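Local coordinates for enoyl-acyl carrier protein reductase (Uncultured bacterium, PDB 6KIA) that probably reduces the double bond of enoyl-acyl carrier protein intermediates in fatty acid synthesis, using NADH as cofactor, and confers triclosan resistance, at residues E331-K345 and E382-V394. Numbering follows the deposited sequence.
Sequences EVLSEGHTLESLLQK and EITKMHKSRDALV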
loop_
_atom_site.group_PDB
_atom_site.type_symbol
_atom_site.label_atom_id
_atom_site.label_comp_id
_atom_site.label_asym_id
_atom_site.label_seq_id
_atom_site.Cartn_x
_atom_site.Cartn_y
_atom_site.Cartn_z
ATOM N N GLU A 331 16.009 -2.882 23.012
ATOM C CA GLU A 331 17.325 -2.277 22.845
ATOM C C GLU A 331 17.338 -0.893 22.184
ATOM O O GLU A 331 18.272 -0.137 22.402
ATOM C CB GLU A 331 18.228 -3.229 22.061
ATOM C CG GLU A 331 18.823 -4.330 22.930
ATOM C CD GLU A 331 19.552 -5.392 22.132
ATOM O OE1 GLU A 331 19.403 -5.412 20.892
ATOM O OE2 GLU A 331 20.271 -6.209 22.748
ATOM N N VAL A 332 16.314 -0.520 21.415
ATOM C CA VAL A 332 16.340 0.796 20.784
ATOM C C VAL A 332 15.697 1.893 21.665
ATOM O O VAL A 332 15.742 3.070 21.319
ATOM C CB VAL A 332 15.650 0.795 19.395
ATOM C CG1 VAL A 332 16.406 -0.116 18.439
ATOM C CG2 VAL A 332 14.184 0.395 19.496
ATOM N N LEU A 333 15.143 1.508 22.814
ATOM C CA LEU A 333 14.564 2.486 23.741
ATOM C C LEU A 333 15.622 3.005 24.727
ATOM O O LEU A 333 16.521 2.260 25.136
ATOM C CB LEU A 333 13.381 1.871 24.497
ATOM C CG LEU A 333 12.210 1.400 23.622
ATOM C CD1 LEU A 333 11.116 0.749 24.465
ATOM C CD2 LEU A 333 11.659 2.603 22.849
ATOM N N SER A 334 15.506 4.275 25.093
ATOM C CA SER A 334 16.421 4.906 26.047
ATOM C C SER A 334 16.357 4.190 27.374
ATOM O O SER A 334 15.321 3.620 27.723
ATOM C CB SER A 334 16.078 6.384 26.244
ATOM O OG SER A 334 16.035 7.084 25.022
ATOM N N GLU A 335 17.474 4.191 28.101
ATOM C CA GLU A 335 17.493 3.649 29.456
ATOM C C GLU A 335 16.405 4.303 30.298
ATOM O O GLU A 335 16.202 5.510 30.232
ATOM C CB GLU A 335 18.863 3.842 30.115
ATOM C CG GLU A 335 19.219 2.731 31.100
ATOM C CD GLU A 335 20.420 3.061 31.974
ATOM O OE1 GLU A 335 21.178 3.994 31.629
ATOM O OE2 GLU A 335 20.606 2.382 33.010
ATOM N N GLY A 336 15.697 3.509 31.086
ATOM C CA GLY A 336 14.654 4.076 31.918
ATOM C C GLY A 336 13.293 3.992 31.257
ATOM O O GLY A 336 12.266 4.227 31.889
ATOM N N HIS A 337 13.264 3.687 29.964
ATOM C CA HIS A 337 11.980 3.469 29.330
ATOM C C HIS A 337 11.829 1.994 29.031
ATOM O O HIS A 337 12.722 1.396 28.432
ATOM C CB HIS A 337 11.835 4.280 28.034
ATOM C CG HIS A 337 11.679 5.750 28.253
ATOM N ND1 HIS A 337 12.676 6.658 27.965
ATOM C CD2 HIS A 337 10.649 6.469 28.761
ATOM C CE1 HIS A 337 12.257 7.874 28.262
ATOM N NE2 HIS A 337 11.031 7.786 28.749
ATOM N N THR A 338 10.700 1.410 29.414
ATOM C CA THR A 338 10.520 -0.018 29.172
ATOM C C THR A 338 9.610 -0.267 27.996
ATOM O O THR A 338 8.737 0.550 27.669
ATOM C CB THR A 338 9.931 -0.749 30.378
ATOM O OG1 THR A 338 8.617 -0.255 30.631
ATOM C CG2 THR A 338 10.783 -0.546 31.617
ATOM N N LEU A 339 9.818 -1.405 27.347
ATOM C CA LEU A 339 8.933 -1.778 26.266
ATOM C C LEU A 339 7.517 -1.968 26.793
ATOM O O LEU A 339 6.551 -1.597 26.115
ATOM C CB LEU A 339 9.438 -3.042 25.563
ATOM C CG LEU A 339 8.678 -3.488 24.311
ATOM C CD1 LEU A 339 8.627 -2.415 23.206
ATOM C CD2 LEU A 339 9.292 -4.780 23.778
ATOM N N GLU A 340 7.390 -2.599 27.971
ATOM C CA GLU A 340 6.096 -2.707 28.652
ATOM C C GLU A 340 5.330 -1.388 28.730
ATOM O O GLU A 340 4.125 -1.396 28.495
ATOM C CB GLU A 340 6.221 -3.331 30.052
ATOM C CG GLU A 340 6.541 -4.829 30.065
ATOM C CD GLU A 340 7.984 -5.166 29.756
ATOM O OE1 GLU A 340 8.828 -4.250 29.676
ATOM O OE2 GLU A 340 8.281 -6.378 29.601
ATOM N N SER A 341 5.986 -0.309 29.169
ATOM C CA SER A 341 5.347 1.015 29.246
ATOM C C SER A 341 4.820 1.474 27.895
ATOM O O SER A 341 3.716 2.055 27.803
ATOM C CB SER A 341 6.316 2.067 29.794
ATOM O OG SER A 341 6.533 1.850 31.173
ATOM N N LEU A 342 5.631 1.241 26.861
ATOM C CA LEU A 342 5.239 1.601 25.496
ATOM C C LEU A 342 3.938 0.869 25.149
ATOM O O LEU A 342 2.930 1.471 24.726
ATOM C CB LEU A 342 6.355 1.239 24.506
ATOM C CG LEU A 342 6.229 1.737 23.048
ATOM C CD1 LEU A 342 7.602 1.747 22.359
ATOM C CD2 LEU A 342 5.248 0.925 22.234
ATOM N N LEU A 343 3.956 -0.450 25.325
ATOM C CA LEU A 343 2.800 -1.237 24.952
ATOM C C LEU A 343 1.562 -0.891 25.775
ATOM O O LEU A 343 0.438 -0.952 25.261
ATOM C CB LEU A 343 3.119 -2.718 25.065
ATOM C CG LEU A 343 4.069 -3.236 23.978
ATOM C CD1 LEU A 343 4.470 -4.668 24.270
ATOM C CD2 LEU A 343 3.407 -3.150 22.582
ATOM N N GLN A 344 1.774 -0.541 27.045
ATOM C CA GLN A 344 0.656 -0.166 27.900
ATOM C C GLN A 344 0.070 1.166 27.442
ATOM O O GLN A 344 -1.146 1.383 27.486
ATOM C CB GLN A 344 1.116 -0.099 29.364
ATOM C CG GLN A 344 -0.022 0.201 30.341
ATOM C CD GLN A 344 -1.087 -0.890 30.322
ATOM O OE1 GLN A 344 -0.778 -2.074 30.488
ATOM N NE2 GLN A 344 -2.337 -0.501 30.087
ATOM N N LYS A 345 0.913 2.051 26.931
ATOM C CA LYS A 345 0.409 3.314 26.452
ATOM C C LYS A 345 -0.439 3.101 25.191
ATOM O O LYS A 345 -1.462 3.786 24.969
ATOM C CB LYS A 345 1.586 4.258 26.178
ATOM C CG LYS A 345 1.231 5.570 25.523
ATOM C CD LYS A 345 2.463 6.467 25.503
ATOM C CE LYS A 345 2.973 6.752 26.924
ATOM N NZ LYS A 345 2.096 7.619 27.770
ATOM N N GLU A 382 5.142 11.064 21.822
ATOM C CA GLU A 382 5.659 10.544 23.091
ATOM C C GLU A 382 6.455 9.248 22.904
ATOM O O GLU A 382 7.567 9.068 23.460
ATOM C CB GLU A 382 4.526 10.291 24.096
ATOM C CG GLU A 382 3.866 11.533 24.670
ATOM C CD GLU A 382 2.553 11.226 25.378
ATOM O OE1 GLU A 382 2.338 10.061 25.776
ATOM O OE2 GLU A 382 1.734 12.155 25.549
ATOM N N ILE A 383 5.888 8.354 22.102
ATOM C CA ILE A 383 6.556 7.072 21.903
ATOM C C ILE A 383 7.863 7.295 21.139
ATOM O O ILE A 383 8.899 6.744 21.502
ATOM C CB ILE A 383 5.667 6.075 21.182
ATOM C CG1 ILE A 383 4.552 5.653 22.144
ATOM C CG2 ILE A 383 6.488 4.852 20.746
ATOM C CD1 ILE A 383 3.467 4.863 21.490
ATOM N N THR A 384 7.848 8.130 20.106
ATOM C CA THR A 384 9.103 8.435 19.433
ATOM C C THR A 384 10.157 9.012 20.386
ATOM O O THR A 384 11.345 8.666 20.294
ATOM C CB THR A 384 8.871 9.397 18.272
ATOM O OG1 THR A 384 8.049 8.730 17.312
ATOM C CG2 THR A 384 10.197 9.781 17.624
ATOM N N LYS A 385 9.729 9.820 21.349
ATOM C CA LYS A 385 10.707 10.387 22.269
ATOM C C LYS A 385 11.195 9.371 23.294
ATOM O O LYS A 385 12.201 9.628 23.983
ATOM C CB LYS A 385 10.134 11.595 23.015
ATOM C CG LYS A 385 9.741 12.786 22.155
ATOM C CD LYS A 385 9.204 13.898 23.055
ATOM C CE LYS A 385 8.270 14.845 22.319
ATOM N NZ LYS A 385 8.456 14.792 20.848
ATOM N N MET A 386 10.555 8.198 23.347
ATOM C CA MET A 386 11.112 7.107 24.167
ATOM C C MET A 386 12.383 6.451 23.606
ATOM O O MET A 386 13.018 5.642 24.290
ATOM C CB MET A 386 10.076 6.003 24.363
ATOM C CG MET A 386 8.870 6.415 25.177
ATOM S SD MET A 386 7.669 5.091 25.115
ATOM C CE MET A 386 6.328 5.814 26.055
ATOM N N HIS A 387 12.753 6.796 22.375
ATOM C CA HIS A 387 13.833 6.105 21.676
ATOM C C HIS A 387 15.202 6.737 21.879
ATOM O O HIS A 387 15.314 7.963 22.013
ATOM C CB HIS A 387 13.523 6.046 20.177
ATOM C CG HIS A 387 12.427 5.090 19.827
ATOM N ND1 HIS A 387 11.103 5.335 20.115
ATOM C CD2 HIS A 387 12.462 3.883 19.213
ATOM C CE1 HIS A 387 10.366 4.321 19.691
ATOM N NE2 HIS A 387 11.169 3.418 19.156
ATOM N N LYS A 388 16.239 5.897 21.900
ATOM C CA LYS A 388 17.617 6.380 21.967
ATOM C C LYS A 388 17.870 7.335 20.815
ATOM O O LYS A 388 18.443 8.409 20.991
ATOM C CB LYS A 388 18.621 5.224 21.909
ATOM C CG LYS A 388 18.613 4.311 23.113
ATOM C CD LYS A 388 19.732 3.281 23.036
ATOM C CE LYS A 388 19.672 2.325 24.225
ATOM N NZ LYS A 388 20.450 1.067 24.013
ATOM N N SER A 389 17.412 6.929 19.634
ATOM C CA SER A 389 17.609 7.673 18.405
ATOM C C SER A 389 16.368 7.606 17.519
ATOM O O SER A 389 15.799 6.531 17.318
ATOM C CB SER A 389 18.806 7.139 17.632
ATOM O OG SER A 389 18.877 7.794 16.380
ATOM N N ARG A 390 15.957 8.758 16.998
ATOM C CA ARG A 390 14.763 8.853 16.168
ATOM C C ARG A 390 14.973 8.239 14.781
ATOM O O ARG A 390 14.066 8.256 13.953
ATOM C CB ARG A 390 14.340 10.317 16.026
ATOM C CG ARG A 390 15.357 11.157 15.273
ATOM C CD ARG A 390 14.789 12.501 14.848
ATOM N NE ARG A 390 15.831 13.395 14.348
ATOM C CZ ARG A 390 16.635 14.126 15.120
ATOM N NH1 ARG A 390 16.514 14.093 16.445
ATOM N NH2 ARG A 390 17.553 14.906 14.562
ATOM N N ASP A 391 16.168 7.702 14.538
ATOM C CA ASP A 391 16.481 7.013 13.289
ATOM C C ASP A 391 16.570 5.501 13.479
ATOM O O ASP A 391 16.863 4.762 12.540
ATOM C CB ASP A 391 17.797 7.537 12.700
ATOM C CG ASP A 391 17.757 9.029 12.397
ATOM O OD1 ASP A 391 16.648 9.589 12.252
ATOM O OD2 ASP A 391 18.842 9.643 12.301
ATOM N N ALA A 392 16.330 5.042 14.704
ATOM C CA ALA A 392 16.281 3.615 14.990
ATOM C C ALA A 392 15.063 3.349 15.869
ATOM O O ALA A 392 15.123 3.445 17.105
ATOM C CB ALA A 392 17.561 3.139 15.662
ATOM N N LEU A 393 13.959 3.014 15.214
ATOM C CA LEU A 393 12.664 2.917 15.875
ATOM C C LEU A 393 12.174 1.491 16.013
ATOM O O LEU A 393 12.469 0.627 15.178
ATOM C CB LEU A 393 11.621 3.709 15.084
ATOM C CG LEU A 393 11.897 5.190 14.856
ATOM C CD1 LEU A 393 10.898 5.736 13.834
ATOM C CD2 LEU A 393 11.869 5.968 16.183
ATOM N N VAL A 394 11.377 1.261 17.049
ATOM C CA VAL A 394 10.665 0.007 17.199
ATOM C C VAL A 394 9.846 -0.298 15.924
ATOM O O VAL A 394 9.782 -1.451 15.460
ATOM C CB VAL A 394 9.747 0.052 18.445
ATOM C CG1 VAL A 394 8.806 -1.132 18.454
ATOM C CG2 VAL A 394 10.602 0.044 19.739
HETATM O O HOH W 1 16.769 4.205 19.115
HETATM O O HOH W 2 14.400 9.120 25.364
#
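The His387 ring is sandwiched between two leucine methyls: Leu333 CD2 sits over the centre of one face, 3.7 Å from the ring centroid in a CH-pi contact, and Leu393 CD2 covers the centre of the opposite face. ND1 gives its proton to Ile383 O almost in the ring plane through a bent bond, while Val394 N reaches NE2 nearly straight (176°) but somewhat tilted from that plane. With both nitrogens engaged, the ring's rotation is fixed, and this pattern fits a neutral imidazole. His337 takes Met386 CA over one face, toward the rim, with Ser334 CB in plane at its edge.

Between the rings the backbones form a single beta bridge, Leu333 with His387, that joins the loop leading into helix 339-351 to the connection between helices 370-385 and 394-413. Its two bonds are Ser334 N to Met386 O (3.0 Å) and Lys388 N to Val332 O (2.9 Å). Lys388 runs extended past CG, which carries NZ to Glu331 O, 3.0 Å away and in the carbonyl plane. A water accepts from Ser389 N and lies within hydrogen-bonding distance of Val332 O and Ala392 O, among more acceptors than it has protons.

In the apolar part, where the helices approach, Leu342 CD1 meets Ile383 CG2 at 3.7 Å, the side chains crossing near a right angle, with Phe307 packed against both. Met386 crosses Leu342 obliquely, SD touching its CB, and brings CE to Lys345 CE (3.6 Å). Beyond, a bend in Lys345 (chi3 -60°, chi4 -69°) turns NZ to a salt bridge with Glu382 OE1 (3.2 Å).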